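SspB protein (Streptomyces clavuligerus, PDB 6JUF) probably acts as a metal-dependent DNA-cleaving enzyme in a bacterial anti-phage defence system that senses phosphorothioate-modified DNA. Local coordinates at residues T246-I252 with L300-P306; A231-A235 with A278-V282; L145-T149 with V173-T177. All coordinates share one frame; numbering follows the deposited sequence.

Contact 1 (T246-I252 with L300-P306)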
loop_
_atom_site.group_PDB
_atom_site.type_symbol
_atom_site.label_atom_id
_atom_site.label_comp_id
_atom_site.label_asym_id
_atom_site.label_seq_id
_atom_site.Cartn_x
_atom_site.Cartn_y
_atom_site.Cartn_z
ATOM N N THR B 246 19.500 -15.625 -24.467
ATOM C CA THR B 246 19.098 -16.166 -25.776
ATOM C C THR B 246 17.823 -15.590 -26.340
ATOM O O THR B 246 16.903 -15.246 -25.601
ATOM C CB THR B 246 19.059 -17.706 -25.818
ATOM O OG1 THR B 246 18.780 -18.133 -27.165
ATOM C CG2 THR B 246 18.040 -18.291 -24.886
ATOM N N ARG B 247 17.771 -15.529 -27.660
ATOM C CA ARG B 247 16.691 -14.892 -28.395
ATOM C C ARG B 247 15.892 -15.976 -29.144
ATOM O O ARG B 247 14.914 -15.699 -29.879
ATOM C CB ARG B 247 17.330 -13.903 -29.394
ATOM C CG ARG B 247 16.401 -12.837 -29.929
ATOM C CD ARG B 247 17.050 -11.996 -31.026
ATOM N NE ARG B 247 18.396 -11.540 -30.662
ATOM C CZ ARG B 247 18.677 -10.440 -29.949
ATOM N NH1 ARG B 247 17.707 -9.645 -29.500
ATOM N NH2 ARG B 247 19.942 -10.132 -29.685
ATOM N N ASN B 248 16.310 -17.210 -28.961
ATOM C CA ASN B 248 15.849 -18.319 -29.787
ATOM C C ASN B 248 15.288 -19.447 -28.947
ATOM O O ASN B 248 15.374 -19.406 -27.700
ATOM C CB ASN B 248 17.021 -18.873 -30.609
ATOM C CG ASN B 248 17.609 -17.849 -31.579
ATOM O OD1 ASN B 248 16.881 -17.212 -32.353
ATOM N ND2 ASN B 248 18.940 -17.696 -31.546
ATOM N N ALA B 249 14.766 -20.485 -29.599
ATOM C CA ALA B 249 14.373 -21.710 -28.910
ATOM C C ALA B 249 15.539 -22.173 -28.072
ATOM O O ALA B 249 16.697 -22.038 -28.480
ATOM C CB ALA B 249 14.012 -22.805 -29.899
ATOM N N GLY B 250 15.236 -22.703 -26.903
ATOM C CA GLY B 250 16.297 -23.174 -26.010
ATOM C C GLY B 250 15.744 -23.797 -24.742
ATOM O O GLY B 250 14.631 -24.337 -24.712
ATOM N N SER B 251 16.566 -23.773 -23.701
ATOM C CA SER B 251 16.195 -24.361 -22.423
ATOM C C SER B 251 17.054 -23.759 -21.332
ATOM O O SER B 251 18.112 -23.176 -21.602
ATOM C CB SER B 251 16.358 -25.883 -22.446
ATOM O OG SER B 251 17.738 -26.217 -22.562
ATOM N N ILE B 252 16.587 -23.904 -20.106
ATOM C CA ILE B 252 17.351 -23.525 -18.917
ATOM C C ILE B 252 16.965 -24.467 -17.775
ATOM O O ILE B 252 15.801 -24.807 -17.607
ATOM C CB ILE B 252 17.060 -22.042 -18.494
ATOM C CG1 ILE B 252 17.848 -21.669 -17.231
ATOM C CG2 ILE B 252 15.580 -21.812 -18.308
ATOM C CD1 ILE B 252 17.992 -20.149 -17.044
ATOM N N LEU B 300 13.406 -26.301 -18.149
ATOM C CA LEU B 300 12.328 -25.649 -18.903
ATOM C C LEU B 300 12.764 -25.447 -20.347
ATOM O O LEU B 300 13.838 -24.873 -20.621
ATOM C CB LEU B 300 12.017 -24.300 -18.263
ATOM C CG LEU B 300 11.120 -23.296 -19.023
ATOM C CD1 LEU B 300 9.685 -23.817 -19.074
ATOM C CD2 LEU B 300 11.196 -21.917 -18.333
ATOM N N THR B 301 11.963 -25.958 -21.293
ATOM C CA THR B 301 12.249 -25.762 -22.690
ATOM C C THR B 301 11.252 -24.792 -23.307
ATOM O O THR B 301 10.077 -24.724 -22.873
ATOM C CB THR B 301 12.268 -27.084 -23.459
ATOM O OG1 THR B 301 10.936 -27.618 -23.556
ATOM C CG2 THR B 301 13.254 -28.053 -22.768
ATOM N N PHE B 302 11.703 -24.075 -24.326
ATOM C CA PHE B 302 10.838 -23.175 -25.080
ATOM C C PHE B 302 11.151 -23.272 -26.591
ATOM O O PHE B 302 12.339 -23.269 -26.966
ATOM C CB PHE B 302 10.977 -21.693 -24.556
ATOM C CG PHE B 302 12.404 -21.329 -24.101
ATOM C CD1 PHE B 302 12.804 -21.605 -22.771
ATOM C CD2 PHE B 302 13.333 -20.756 -24.978
ATOM C CE1 PHE B 302 14.107 -21.319 -22.379
ATOM C CE2 PHE B 302 14.635 -20.475 -24.541
ATOM C CZ PHE B 302 15.006 -20.752 -23.245
ATOM N N THR B 303 10.101 -23.395 -27.423
ATOM C CA THR B 303 10.282 -23.729 -28.872
ATOM C C THR B 303 10.474 -22.450 -29.681
ATOM O O THR B 303 10.643 -22.493 -30.914
ATOM C CB THR B 303 9.059 -24.471 -29.424
ATOM O OG1 THR B 303 7.860 -23.679 -29.200
ATOM C CG2 THR B 303 8.910 -25.858 -28.812
ATOM N N SER B 304 10.423 -21.296 -28.993
ATOM C CA SER B 304 10.726 -20.027 -29.644
ATOM C C SER B 304 11.297 -19.078 -28.631
ATOM O O SER B 304 11.498 -19.471 -27.474
ATOM C CB SER B 304 9.498 -19.423 -30.379
ATOM O OG SER B 304 8.463 -19.038 -29.470
ATOM N N GLY B 305 11.648 -17.869 -29.054
ATOM C CA GLY B 305 12.382 -16.911 -28.216
ATOM C C GLY B 305 11.697 -16.720 -26.875
ATOM O O GLY B 305 10.492 -16.450 -26.817
ATOM N N PRO B 306 12.449 -16.778 -25.790
ATOM C CA PRO B 306 11.783 -16.731 -24.484
ATOM C C PRO B 306 11.247 -15.361 -24.061
ATOM O O PRO B 306 10.320 -15.304 -23.206
ATOM C CB PRO B 306 12.858 -17.204 -23.511
ATOM C CG PRO B 306 14.149 -16.884 -24.218
ATOM C CD PRO B 306 13.854 -17.172 -25.678
#
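Phe302 lays its ring directly against the backbone of Gly250. CB carries the ring off the strand, and the first torsion (chi1 35°) sets CG between the backbone N and the carbonyl carbon, turning the ring in under the neighbouring chain. CG is then 3.8 Å from Gly250 O, which sits above the centre of one ring face. Further along one side, CD2 comes within 3.3 Å of Gly250 N, and CE2 finds Asn248 O 3.4 Å away, at the ring's edge and in its plane. On the other side CE1 lies 3.7 Å from Ser251 CA. The tip, CZ, ends 3.4 Å from Ser251 N. Pro306 CB takes the opposite face, offset toward the rim, and Leu239 and Ala242 of helix 231-243 and Leu309 of helix 306-317 also pack on the side chain. Because Gly250 has no side chain, its peptide can lie this close to the ring.

The same two residues form a hydrogen-bonded antiparallel pair. Gly250 N gives to Phe302 O at 3.0 Å, in the carbonyl plane, while Phe302 N returns an almost straight bond (169°) to Gly250 O. Ile252 and Leu300, two residues along, form the next hydrogen-bonded pair, with a bond in each direction; in the non-hydrogen-bonded pair between them, Ser251 CB touches Thr301 CG2 at 3.8 Å. Before the strand, Thr246 OG1 accepts from Asn248 N in an ST turn. Strand 298-302 is the middle one of three, with 289-293 beyond it. The chemistry is thus mixed: amides pair along the strands, and the carbonyl of Asn248 meets the ring where its C-H groups are probably slightly positive.

Contact 2 (A231-A235 with A278-V282); sequences ARIIA and ALEKV
Val282 stands with CG1 anti to its backbone N (chi1 179°) and CG2 beside that N, a setting that presents both methyls to Ala235: CG1 and CG2 each lie 3.8 Å from Ala235 CB. CG2 also meets Arg232 CG at 3.8 Å, the two side chains crossing at about a right angle. Ile234, with chi1 -64°, turns CG2 anti to its own N and brings it 3.8 Å from Ala278 CB; its CB and CD1 close on the same methyl. Leu279 does not start out toward the other helix, yet its CD2 reaches Ala235 CA at 3.8 Å.

The small residues let the backbones approach: Ala231 CB rests 3.9 Å from Ala278 CB, and the axes of the two segments pass 8.5 Å apart at -101°, nearly perpendicular. Helices 231-243 and 272-285 stand where the first and third helices of a winged-helix fold would, consistent with the strand order around them. Arg232 keeps its polar end out of the interface, with NE bonded to Gln317 of helix 306-317. No hydrogen bond joins the two segments, so shape fit among methyl and methylene groups holds this crossing.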
loop_
_atom_site.group_PDB
_atom_site.type_symbol
_atom_site.label_atom_id
_atom_site.label_comp_id
_atom_site.label_asym_id
_atom_site.label_seq_id
_atom_site.Cartn_x
_atom_site.Cartn_y
_atom_site.Cartn_z
ATOM N N ALA B 231 1.776 -18.125 -10.058
ATOM C CA ALA B 231 2.536 -18.988 -10.988
ATOM C C ALA B 231 2.976 -18.308 -12.276
ATOM O O ALA B 231 4.114 -18.507 -12.706
ATOM C CB ALA B 231 1.705 -20.226 -11.311
ATOM N N ARG B 232 2.105 -17.488 -12.887
ATOM C CA ARG B 232 2.504 -16.826 -14.125
ATOM C C ARG B 232 3.575 -15.742 -13.899
ATOM O O ARG B 232 4.329 -15.430 -14.778
ATOM C CB ARG B 232 1.290 -16.250 -14.877
ATOM C CG ARG B 232 0.460 -17.418 -15.474
ATOM C CD ARG B 232 -0.703 -16.905 -16.325
ATOM N NE ARG B 232 -1.756 -16.388 -15.481
ATOM C CZ ARG B 232 -3.072 -16.428 -15.743
ATOM N NH1 ARG B 232 -3.529 -17.010 -16.839
ATOM N NH2 ARG B 232 -3.940 -15.907 -14.889
ATOM N N ILE B 233 3.631 -15.172 -12.671
ATOM C CA ILE B 233 4.749 -14.224 -12.402
ATOM C C ILE B 233 6.102 -14.967 -12.296
ATOM O O ILE B 233 7.114 -14.546 -12.863
ATOM C CB ILE B 233 4.500 -13.354 -11.135
ATOM C CG1 ILE B 233 3.248 -12.459 -11.250
ATOM C CG2 ILE B 233 5.762 -12.518 -10.802
ATOM C CD1 ILE B 233 3.288 -11.444 -12.383
ATOM N N ILE B 234 6.070 -16.124 -11.627
ATOM C CA ILE B 234 7.231 -17.041 -11.589
ATOM C C ILE B 234 7.666 -17.435 -13.010
ATOM O O ILE B 234 8.833 -17.295 -13.396
ATOM C CB ILE B 234 6.962 -18.266 -10.701
ATOM C CG1 ILE B 234 6.753 -17.818 -9.227
ATOM C CG2 ILE B 234 8.127 -19.246 -10.786
ATOM C CD1 ILE B 234 6.136 -18.897 -8.310
ATOM N N ALA B 235 6.695 -17.930 -13.806
ATOM C CA ALA B 235 7.022 -18.378 -15.172
ATOM C C ALA B 235 7.559 -17.251 -16.067
ATOM O O ALA B 235 8.537 -17.415 -16.806
ATOM C CB ALA B 235 5.797 -19.059 -15.788
ATOM N N ALA B 278 5.114 -24.151 -10.431
ATOM C CA ALA B 278 4.572 -23.020 -11.199
ATOM C C ALA B 278 4.745 -23.261 -12.695
ATOM O O ALA B 278 3.821 -22.989 -13.479
ATOM C CB ALA B 278 5.252 -21.723 -10.798
ATOM N N LEU B 279 5.921 -23.765 -13.107
ATOM C CA LEU B 279 6.177 -23.943 -14.529
ATOM C C LEU B 279 5.282 -25.072 -15.082
ATOM O O LEU B 279 4.889 -25.055 -16.240
ATOM C CB LEU B 279 7.663 -24.239 -14.768
ATOM C CG LEU B 279 8.644 -23.110 -14.468
ATOM C CD1 LEU B 279 10.079 -23.612 -14.584
ATOM C CD2 LEU B 279 8.380 -21.884 -15.321
ATOM N N GLU B 280 4.962 -26.025 -14.226
ATOM C CA GLU B 280 4.095 -27.131 -14.711
ATOM C C GLU B 280 2.713 -26.610 -15.017
ATOM O O GLU B 280 2.082 -26.976 -16.009
ATOM C CB GLU B 280 4.020 -28.224 -13.657
ATOM C CG GLU B 280 5.362 -28.957 -13.594
ATOM C CD GLU B 280 5.340 -30.267 -12.858
ATOM O OE1 GLU B 280 6.140 -31.120 -13.250
ATOM O OE2 GLU B 280 4.539 -30.470 -11.921
ATOM N N LYS B 281 2.191 -25.788 -14.096
ATOM C CA LYS B 281 0.875 -25.192 -14.284
ATOM C C LYS B 281 0.813 -24.339 -15.529
ATOM O O LYS B 281 -0.106 -24.446 -16.327
ATOM C CB LYS B 281 0.497 -24.394 -13.022
ATOM C CG LYS B 281 -0.958 -23.992 -12.984
ATOM C CD LYS B 281 -1.201 -23.390 -11.624
ATOM C CE LYS B 281 -2.296 -22.338 -11.638
ATOM N NZ LYS B 281 -2.395 -21.900 -10.208
ATOM N N VAL B 282 1.873 -23.582 -15.779
ATOM C CA VAL B 282 1.896 -22.679 -16.922
ATOM C C VAL B 282 2.149 -23.421 -18.218
ATOM O O VAL B 282 1.495 -23.149 -19.208
ATOM C CB VAL B 282 2.865 -21.516 -16.661
ATOM C CG1 VAL B 282 2.939 -20.571 -17.856
ATOM C CG2 VAL B 282 2.389 -20.716 -15.461
#

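Contact 3 (L145-T149 with V173-T177); sequences LADLT and VDCIT
Leu145 and Val173 touch through their side chains, and each has a peptide carbonyl served from both faces. Over one face of the Leu145 carbonyl comes Thr149 OG1, 3.0 Å from Leu145 O and well above the plane; from the other face Thr149 N makes the helical bond. The Val173 carbonyl is treated alike, with Thr177 OG1 2.9 Å from Val173 O and Thr177 N on the opposite side. Both threonine hydroxyls therefore spend their proton inside their own helix. Their oxygens also meet methyls of the partner helix: Thr177 OG1 is 3.5 Å from Leu145 CD2, and Thr149 OG1 is 3.6 Å from Val173 CG2.

Helix 129-137, strand 142-144, helices 145-159 and 166-180, and strands 208-211 and 218-221 follow one another as in a winged-helix fold, which would make this pair its helix-turn-helix; the segment axes run 10.6 Å apart at 122°.

Val173 is the wedge. With CG1 anti to the backbone N (chi1 171°), it sends that methyl to Leu145 CD2 at 3.7 Å and the other, CG2, to Leu148 CG at 3.9 Å. Trp219 of strand 218-221 packs on both Leu145 and Thr177. At the margin Asp174 crosses Leu145 at about a right angle, its OD1 near Leu145 CD1; its side chain lies about 10 Å from that of Glu18, which binds magnesium in a structure of this protein, though no metal is bound to this chain here.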
loop_
_atom_site.group_PDB
_atom_site.type_symbol
_atom_site.label_atom_id
_atom_site.label_comp_id
_atom_site.label_asym_id
_atom_site.label_seq_id
_atom_site.Cartn_x
_atom_site.Cartn_y
_atom_site.Cartn_z
ATOM N N LEU B 145 22.628 -5.500 10.120
ATOM C CA LEU B 145 22.800 -4.472 9.094
ATOM C C LEU B 145 24.290 -4.199 8.808
ATOM O O LEU B 145 24.687 -3.985 7.648
ATOM C CB LEU B 145 21.964 -3.194 9.436
ATOM C CG LEU B 145 20.451 -3.524 9.548
ATOM C CD1 LEU B 145 19.586 -2.278 9.703
ATOM C CD2 LEU B 145 19.910 -4.403 8.391
ATOM N N ALA B 146 25.121 -4.239 9.858
ATOM C CA ALA B 146 26.596 -4.094 9.705
ATOM C C ALA B 146 27.159 -5.196 8.808
ATOM O O ALA B 146 28.027 -4.945 7.954
ATOM C CB ALA B 146 27.282 -4.064 11.080
ATOM N N ASP B 147 26.695 -6.441 9.029
ATOM C CA ASP B 147 27.142 -7.586 8.209
ATOM C C ASP B 147 26.817 -7.422 6.727
ATOM O O ASP B 147 27.708 -7.584 5.852
ATOM C CB ASP B 147 26.516 -8.935 8.616
ATOM C CG ASP B 147 26.950 -9.412 10.006
ATOM O OD1 ASP B 147 28.040 -9.038 10.533
ATOM O OD2 ASP B 147 26.111 -10.181 10.541
ATOM N N LEU B 148 25.581 -7.000 6.454
ATOM C CA LEU B 148 25.195 -6.756 5.071
ATOM C C LEU B 148 25.965 -5.603 4.433
ATOM O O LEU B 148 26.413 -5.668 3.287
ATOM C CB LEU B 148 23.691 -6.556 4.947
ATOM C CG LEU B 148 23.189 -6.380 3.510
ATOM C CD1 LEU B 148 23.531 -7.592 2.626
ATOM C CD2 LEU B 148 21.688 -6.148 3.549
ATOM N N THR B 149 26.120 -4.523 5.198
ATOM C CA THR B 149 26.950 -3.434 4.722
ATOM C C THR B 149 28.362 -3.928 4.317
ATOM O O THR B 149 28.867 -3.584 3.236
ATOM C CB THR B 149 27.041 -2.311 5.787
ATOM O OG1 THR B 149 25.729 -1.749 5.949
ATOM C CG2 THR B 149 28.053 -1.212 5.336
ATOM N N VAL B 173 21.332 -0.138 2.889
ATOM C CA VAL B 173 20.896 -1.237 3.744
ATOM C C VAL B 173 19.742 -0.831 4.583
ATOM O O VAL B 173 18.787 -1.591 4.767
ATOM C CB VAL B 173 22.084 -1.777 4.562
ATOM C CG1 VAL B 173 21.639 -2.770 5.617
ATOM C CG2 VAL B 173 23.054 -2.476 3.619
ATOM N N ASP B 174 19.797 0.381 5.111
ATOM C CA ASP B 174 18.628 0.967 5.811
ATOM C C ASP B 174 17.384 1.008 4.942
ATOM O O ASP B 174 16.286 0.627 5.382
ATOM C CB ASP B 174 18.918 2.391 6.294
ATOM C CG ASP B 174 19.794 2.410 7.524
ATOM O OD1 ASP B 174 19.912 1.365 8.197
ATOM O OD2 ASP B 174 20.381 3.452 7.833
ATOM N N CYS B 175 17.542 1.401 3.690
ATOM C CA CYS B 175 16.401 1.490 2.747
ATOM C C CYS B 175 15.849 0.117 2.410
ATOM O O CYS B 175 14.617 -0.063 2.312
ATOM C CB CYS B 175 16.863 2.178 1.468
ATOM S SG CYS B 175 15.400 2.680 0.467
ATOM N N ILE B 176 16.736 -0.865 2.212
ATOM C CA ILE B 176 16.299 -2.269 1.914
ATOM C C ILE B 176 15.420 -2.767 3.088
ATOM O O ILE B 176 14.365 -3.335 2.871
ATOM C CB ILE B 176 17.542 -3.181 1.760
ATOM C CG1 ILE B 176 18.221 -2.936 0.417
ATOM C CG2 ILE B 176 17.124 -4.659 1.867
ATOM C CD1 ILE B 176 19.655 -3.451 0.259
ATOM N N THR B 177 15.830 -2.487 4.327
ATOM C CA THR B 177 15.053 -2.929 5.501
ATOM C C THR B 177 13.671 -2.255 5.537
ATOM O O THR B 177 12.664 -2.946 5.680
ATOM C CB THR B 177 15.803 -2.565 6.793
ATOM O OG1 THR B 177 17.156 -3.046 6.679
ATOM C CG2 THR B 177 15.182 -3.230 8.004
#

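In the fold
Contact 3 closes first along the chain. Contacts 1 and 2 follow with their segments alternating: helix 231-243, strand 250-253, helix 272-285, strand 298-302. These two lie about 16 Å apart between centres and share one packed unit, where Leu300 CD2 of the sheet touches Leu279 CD2 of the helix at 4.1 Å. Together they join helices and a three-stranded sheet in a winged-helix-like order. Contact 3 sits in a second unit of apparently similar topology, its centre about 37 Å from that of contact 1, on the opposite side of the chain's centre, and about 31 Å from that of contact 2. The chain thus seems to hold at least two helix-and-sheet cores, with contact 3 nearer the magnesium site.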